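Local coordinates for molybdopterin-guanine dinucleotide biosynthesis protein B (MobB) (Archaeoglobus fulgidus, PDB 2F1R) that probably binds GTP and is thought to take part in making the molybdopterin-guanine dinucleotide form of the molybdenum cofactor, at residues Trp54-Tyr57 / Asn58-Ala61; Arg76-Glu79 / Glu80-Asn83; Arg146-Val149 / Glu150-Ala153. One frame throughout, in Å; residues are numbered along the deposited sequence.

Interaction 1 (Trp54-Tyr57 / Asn58-Ala61); sequences WKIY and NSGA
Ser59 and Ile56 make the closest bond of this turn: Ser59 OG donates to Ile56 O at 2.6 Å, in the carbonyl plane and on a lone pair. The hydroxyl reaches it because OG stands between the backbone N and the carbonyl carbon (chi1 74°), folded back over the preceding turn. Ile56 O also takes a weak bond from Ala61 N at 3.4 Å, so this one carbonyl takes donors from the serine hydroxyl and the loop just past the helix. Next to it, Ile56 CG2 rests on Ala61 CB at 3.7 Å, and both are buried: Ile56 packs on Val63 and on Glu102 of the second subunit, Ala61 on Val35 of the second subunit. Tyr57 CA closes the tight side with a C-H...O contact to Ala61 O at 3.2 Å. The other flank is looser and solvent-exposed. There the carboxamide of Asn58 crosses over one face of the Trp54 indole, the two planes 52° apart, so it is tilted against the ring and not stacked flat on it. The same two residues also share an ordinary helical bond, Asn58 N to Trp54 O at 2.9 Å. At the end of helix 52-59, Gly60 turns to a positive phi of 117°, where a side chain would jam against the preceding carbonyl. Its N bonds to Tyr57 O at 3.0 Å; with the weak Ala61-Ile56 bond, this makes a Schellman motif.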
loop_
_atom_site.group_PDB
_atom_site.type_symbol
_atom_site.label_atom_id
_atom_site.label_comp_id
_atom_site.label_asym_id
_atom_site.label_seq_id
_atom_site.Cartn_x
_atom_site.Cartn_y
_atom_site.Cartn_z
ATOM N N TRP A 54 -3.891 6.938 -10.535
ATOM C CA TRP A 54 -3.981 8.312 -10.097
ATOM C C TRP A 54 -5.383 8.933 -10.373
ATOM O O TRP A 54 -6.004 9.518 -9.474
ATOM C CB TRP A 54 -2.846 9.125 -10.708
ATOM C CG TRP A 54 -2.945 10.480 -10.261
ATOM C CD1 TRP A 54 -2.549 10.986 -9.039
ATOM C CD2 TRP A 54 -3.549 11.560 -10.969
ATOM N NE1 TRP A 54 -2.858 12.325 -8.957
ATOM C CE2 TRP A 54 -3.473 12.707 -10.127
ATOM C CE3 TRP A 54 -4.144 11.679 -12.235
ATOM C CZ2 TRP A 54 -3.971 13.964 -10.522
ATOM C CZ3 TRP A 54 -4.647 12.924 -12.626
ATOM C CH2 TRP A 54 -4.554 14.048 -11.773
ATOM N N LYS A 55 -5.886 8.771 -11.598
ATOM C CA LYS A 55 -7.262 9.184 -11.951
ATOM C C LYS A 55 -8.336 8.499 -11.111
ATOM O O LYS A 55 -9.280 9.143 -10.642
ATOM C CB LYS A 55 -7.556 8.856 -13.408
ATOM C CG LYS A 55 -7.051 9.861 -14.347
ATOM C CD LYS A 55 -7.024 9.304 -15.754
ATOM C CE LYS A 55 -5.890 9.937 -16.576
ATOM N NZ LYS A 55 -6.160 9.791 -18.028
ATOM N N ILE A 56 -8.229 7.183 -10.963
ATOM C CA ILE A 56 -9.185 6.444 -10.127
ATOM C C ILE A 56 -9.088 6.972 -8.669
ATOM O O ILE A 56 -10.091 7.312 -8.046
ATOM C CB ILE A 56 -8.988 4.891 -10.239
ATOM C CG1 ILE A 56 -9.426 4.395 -11.626
ATOM C CG2 ILE A 56 -9.815 4.181 -9.176
ATOM C CD1 ILE A 56 -8.617 3.250 -12.202
ATOM N N TYR A 57 -7.866 7.062 -8.150
ATOM C CA TYR A 57 -7.684 7.609 -6.830
ATOM C C TYR A 57 -8.383 8.971 -6.648
ATOM O O TYR A 57 -9.166 9.146 -5.716
ATOM C CB TYR A 57 -6.220 7.726 -6.431
ATOM C CG TYR A 57 -6.130 8.154 -4.992
ATOM C CD1 TYR A 57 -6.179 7.210 -3.982
ATOM C CD2 TYR A 57 -6.084 9.499 -4.637
ATOM C CE1 TYR A 57 -6.110 7.575 -2.635
ATOM C CE2 TYR A 57 -6.030 9.882 -3.301
ATOM C CZ TYR A 57 -6.035 8.900 -2.306
ATOM O OH TYR A 57 -5.973 9.224 -0.983
ATOM N N ASN A 58 -8.125 9.902 -7.571
ATOM C CA ASN A 58 -8.751 11.245 -7.545
ATOM C C ASN A 58 -10.271 11.269 -7.578
ATOM O O ASN A 58 -10.909 12.135 -6.985
ATOM C CB ASN A 58 -8.217 12.067 -8.714
ATOM C CG ASN A 58 -6.922 12.760 -8.384
ATOM O OD1 ASN A 58 -6.028 12.173 -7.753
ATOM N ND2 ASN A 58 -6.799 14.030 -8.799
ATOM N N SER A 59 -10.847 10.290 -8.273
ATOM C CA SER A 59 -12.286 10.191 -8.430
ATOM C C SER A 59 -12.937 9.751 -7.122
ATOM O O SER A 59 -14.155 9.835 -6.948
ATOM C CB SER A 59 -12.607 9.228 -9.588
ATOM O OG SER A 59 -12.387 7.855 -9.213
ATOM N N GLY A 60 -12.138 9.317 -6.164
ATOM C CA GLY A 60 -12.729 8.979 -4.879
ATOM C C GLY A 60 -12.623 7.531 -4.448
ATOM O O GLY A 60 -13.199 7.162 -3.415
ATOM N N ALA A 61 -11.889 6.714 -5.207
ATOM C CA ALA A 61 -11.609 5.310 -4.824
ATOM C C ALA A 61 -10.234 5.180 -4.187
ATOM O O ALA A 61 -9.284 5.855 -4.623
ATOM C CB ALA A 61 -11.710 4.331 -6.039
#

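Interaction 2 (Arg76-Glu79 / Glu80-Asn83)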
loop_
_atom_site.group_PDB
_atom_site.type_symbol
_atom_site.label_atom_id
_atom_site.label_comp_id
_atom_site.label_asym_id
_atom_site.label_seq_id
_atom_site.Cartn_x
_atom_site.Cartn_y
_atom_site.Cartn_z
ATOM N N ARG A 76 -6.960 7.102 1.200
ATOM C CA ARG A 76 -7.209 8.334 1.965
ATOM C C ARG A 76 -7.257 8.079 3.486
ATOM O O ARG A 76 -7.852 7.087 3.996
ATOM C CB ARG A 76 -8.439 9.094 1.413
ATOM C CG ARG A 76 -9.800 8.353 1.555
ATOM C CD ARG A 76 -10.821 8.626 0.394
ATOM N NE ARG A 76 -10.314 8.048 -0.856
ATOM C CZ ARG A 76 -10.028 8.743 -1.962
ATOM N NH1 ARG A 76 -10.245 10.037 -2.019
ATOM N NH2 ARG A 76 -9.488 8.139 -3.006
ATOM N N VAL A 77 -6.559 8.934 4.217
ATOM C CA VAL A 77 -6.669 8.913 5.672
ATOM C C VAL A 77 -7.023 10.309 6.229
ATOM O O VAL A 77 -6.760 11.291 5.574
ATOM C CB VAL A 77 -5.340 8.395 6.339
ATOM C CG1 VAL A 77 -5.092 6.968 5.918
ATOM C CG2 VAL A 77 -4.134 9.324 6.008
ATOM N N SER A 78 -7.612 10.379 7.420
ATOM C CA SER A 78 -7.567 11.639 8.173
ATOM C C SER A 78 -6.115 11.996 8.595
ATOM O O SER A 78 -5.245 11.111 8.683
ATOM C CB SER A 78 -8.480 11.571 9.411
ATOM O OG SER A 78 -7.998 10.660 10.393
ATOM N N GLU A 79 -5.830 13.276 8.857
ATOM C CA GLU A 79 -4.475 13.622 9.298
ATOM C C GLU A 79 -4.036 12.832 10.562
ATOM O O GLU A 79 -2.867 12.447 10.686
ATOM C CB GLU A 79 -4.268 15.137 9.487
ATOM C CG GLU A 79 -4.919 15.723 10.734
ATOM C CD GLU A 79 -4.055 15.645 12.052
ATOM O OE1 GLU A 79 -2.780 15.794 12.023
ATOM O OE2 GLU A 79 -4.684 15.455 13.142
ATOM N N GLU A 80 -4.963 12.577 11.477
ATOM C CA GLU A 80 -4.569 11.902 12.695
ATOM C C GLU A 80 -4.211 10.445 12.449
ATOM O O GLU A 80 -3.232 9.972 13.001
ATOM C CB GLU A 80 -5.580 12.092 13.816
ATOM C CG GLU A 80 -6.825 11.215 13.774
ATOM C CD GLU A 80 -7.770 11.520 14.970
ATOM O OE1 GLU A 80 -7.257 12.048 16.040
ATOM O OE2 GLU A 80 -9.002 11.230 14.813
ATOM N N GLU A 81 -4.969 9.759 11.589
ATOM C CA GLU A 81 -4.670 8.383 11.170
ATOM C C GLU A 81 -3.310 8.234 10.540
ATOM O O GLU A 81 -2.588 7.292 10.834
ATOM C CB GLU A 81 -5.709 7.875 10.186
ATOM C CG GLU A 81 -7.052 7.577 10.819
ATOM C CD GLU A 81 -8.121 7.335 9.756
ATOM O OE1 GLU A 81 -7.902 7.636 8.557
ATOM O OE2 GLU A 81 -9.203 6.842 10.130
ATOM N N GLY A 82 -2.945 9.162 9.679
ATOM C CA GLY A 82 -1.663 9.068 8.979
ATOM C C GLY A 82 -0.490 9.359 9.894
ATOM O O GLY A 82 0.610 8.904 9.639
ATOM N N ASN A 83 -0.747 10.104 10.974
ATOM C CA ASN A 83 0.255 10.472 11.974
ATOM C C ASN A 83 0.377 9.417 13.096
ATOM O O ASN A 83 1.230 9.522 13.967
ATOM C CB ASN A 83 -0.118 11.811 12.617
ATOM C CG ASN A 83 0.233 12.987 11.765
ATOM O OD1 ASN A 83 -0.569 13.917 11.629
ATOM N ND2 ASN A 83 1.436 12.990 11.201
HETATM O O HOH W 1 -9.801 10.691 12.057
#
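Glu81 folds its side chain back across Ser78, its CG lying 3.3 Å from Ser78 OG, and the two residues form a capping box at the start of helix 79-82. One half of the box is Ser78 N donating to Glu81 OE1 at 3.0 Å. That oxygen is met from above the carboxylate plane, 48° out of it, so the bond is real but not ideally directed. The other half is Glu81 N to Ser78 OG, nearly straight at 164° yet long at 3.4 Å, hence weak. CG of Glu81 sits opposite its carbonyl carbon (chi1 -72°) and the chain beyond is extended, which carries OE1 back to the amide of Ser78, the N-cap residue. Each residue's backbone N-H is thus taken up by the other's side chain, the reciprocal pattern that defines the box. Val77, the residue before the cap, flanks the carboxylate, its CB 3.5 Å from Glu81 OE1. It also supplies an apolar side, for its CG2 faces the backbone of Gly82, and both Val77 and Glu81 lean on Trp87 of helix 85-93. A CB on Gly82 would come within 3.1 Å of Val77 CG2, which is tight, so the absence of a side chain allows this approach. The Val77 backbone, meanwhile, bonds to the second subunit. Outward, the chemistry is polar: a water lies 2.5 Å from Ser78 OG and donates to Glu80 OE2 at 2.9 Å.

Interaction 3 (Arg146-Val149 / Glu150-Ala153)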
loop_
_atom_site.group_PDB
_atom_site.type_symbol
_atom_site.label_atom_id
_atom_site.label_comp_id
_atom_site.label_asym_id
_atom_site.label_seq_id
_atom_site.Cartn_x
_atom_site.Cartn_y
_atom_site.Cartn_z
ATOM N N ARG A 146 29.110 5.414 12.306
ATOM C CA ARG A 146 28.239 5.342 11.086
ATOM C C ARG A 146 28.460 4.082 10.234
ATOM O O ARG A 146 27.517 3.499 9.710
ATOM C CB ARG A 146 28.455 6.602 10.206
ATOM C CG ARG A 146 27.307 7.653 10.083
ATOM C CD ARG A 146 26.704 8.339 11.409
ATOM N NE ARG A 146 27.586 9.224 12.183
ATOM C CZ ARG A 146 27.885 10.511 11.924
ATOM N NH1 ARG A 146 27.370 11.149 10.868
ATOM N NH2 ARG A 146 28.727 11.164 12.735
ATOM N N ASP A 147 29.714 3.651 10.152
ATOM C CA ASP A 147 30.185 2.566 9.303
ATOM C C ASP A 147 29.943 1.148 9.825
ATOM O O ASP A 147 30.181 0.167 9.125
ATOM C CB ASP A 147 31.712 2.754 9.093
ATOM C CG ASP A 147 32.411 3.570 10.252
ATOM O OD1 ASP A 147 32.060 4.776 10.486
ATOM O OD2 ASP A 147 33.363 3.018 10.907
ATOM N N GLU A 148 29.515 1.020 11.071
ATOM C CA GLU A 148 29.539 -0.286 11.718
ATOM C C GLU A 148 28.187 -1.016 11.509
ATOM O O GLU A 148 27.546 -1.495 12.458
ATOM C CB GLU A 148 29.857 -0.111 13.214
ATOM C CG GLU A 148 31.301 0.297 13.559
ATOM C CD GLU A 148 31.527 0.286 15.070
ATOM O OE1 GLU A 148 31.069 1.216 15.753
ATOM O OE2 GLU A 148 32.155 -0.646 15.594
ATOM N N VAL A 149 27.774 -1.102 10.253
ATOM C CA VAL A 149 26.405 -1.488 9.920
ATOM C C VAL A 149 26.085 -2.886 10.358
ATOM O O VAL A 149 24.974 -3.134 10.840
ATOM C CB VAL A 149 26.067 -1.263 8.413
ATOM C CG1 VAL A 149 26.459 0.157 7.974
ATOM C CG2 VAL A 149 26.713 -2.320 7.507
ATOM N N GLU A 150 27.051 -3.796 10.222
ATOM C CA GLU A 150 26.876 -5.166 10.718
ATOM C C GLU A 150 26.696 -5.236 12.240
ATOM O O GLU A 150 25.905 -6.076 12.754
ATOM C CB GLU A 150 28.039 -6.080 10.278
ATOM C CG GLU A 150 28.058 -6.408 8.776
ATOM C CD GLU A 150 29.021 -5.530 7.948
ATOM O OE1 GLU A 150 29.220 -5.833 6.740
ATOM O OE2 GLU A 150 29.579 -4.539 8.486
ATOM N N ARG A 151 27.411 -4.362 12.963
ATOM C CA ARG A 151 27.347 -4.337 14.421
ATOM C C ARG A 151 26.005 -3.745 14.847
ATOM O O ARG A 151 25.424 -4.178 15.849
ATOM C CB ARG A 151 28.499 -3.512 15.046
ATOM C CG ARG A 151 29.894 -4.198 15.129
ATOM C CD ARG A 151 30.877 -3.398 16.066
ATOM N NE ARG A 151 30.375 -3.283 17.462
ATOM C CZ ARG A 151 30.743 -2.354 18.353
ATOM N NH1 ARG A 151 31.616 -1.415 18.015
ATOM N NH2 ARG A 151 30.219 -2.360 19.588
ATOM N N ILE A 152 25.523 -2.748 14.109
ATOM C CA ILE A 152 24.248 -2.107 14.452
ATOM C C ILE A 152 23.070 -3.020 14.125
ATOM O O ILE A 152 22.123 -3.139 14.921
ATOM C CB ILE A 152 24.097 -0.704 13.809
ATOM C CG1 ILE A 152 25.280 0.204 14.192
ATOM C CG2 ILE A 152 22.741 -0.040 14.232
ATOM C CD1 ILE A 152 25.574 1.360 13.159
ATOM N N ALA A 153 23.157 -3.686 12.975
ATOM C CA ALA A 153 22.189 -4.699 12.574
ATOM C C ALA A 153 22.109 -5.820 13.609
ATOM O O ALA A 153 21.001 -6.182 14.080
ATOM C CB ALA A 153 22.545 -5.229 11.188
#
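Glu148 CG stands opposite its own carbonyl carbon (chi1 -71°) and Arg151 bends at its third torsion (chi3 60°), which lays the two side chains alongside each other, pointing the same way, at the N-cap of helix 149-160. Arg151 NH1 then donates to Glu148 OE2 at 2.6 Å in a salt bridge. The acceptor is reached on its syn side, and the oxygen lies at the edge of the guanidinium, near its plane. The carboxylate and guanidinium planes are nonetheless 73° apart, so the two groups join through a single pair of atoms and not as a flat two-bond pair. Glu148 OE1 is used as well, accepting from Arg145 N. With an alanine in place of Glu148, Arg151 NH1 and Arg145 N would probably both lose their carboxylate partner, and the guanidinium would be likely to turn more freely. The backbone opens the helix in the usual way: Ile152 N bonds to Glu148 O at 2.9 Å, and Ala153 N to Val149 O at 2.9 Å. Ile152 is buried against Leu18 and Met22 of helix 12-28 and Phe144 of strand 143-144, and its CG1 lies 3.3 Å from Glu148 O.

In the fold
All three contacts mark helix ends: interaction 1 closes helix 52-59, whereas interactions 2 and 3 open helices 79-82 and 149-160. Each is partly buried: Ile56, Ala61, Val77, Gly82, Ile152 and Ala153 are buried, while Trp54, Asn58, Glu79, Glu80, Glu150 and Arg151 are exposed. Interactions 1 and 2 are joined directly, Arg76 NH2 reaching Tyr57 O at 2.9 Å, a probable hydrogen bond, and both touch the second subunit. Interaction 3 is remote, its centre about 42 Å from that of interaction 1, and packs within its own chain against helix 12-28 and the parallel sheet. The chemistry differs: glycine and a serine hydroxyl, a serine-glutamate box, and, beside an N-cap position, a glutamate-arginine salt bridge.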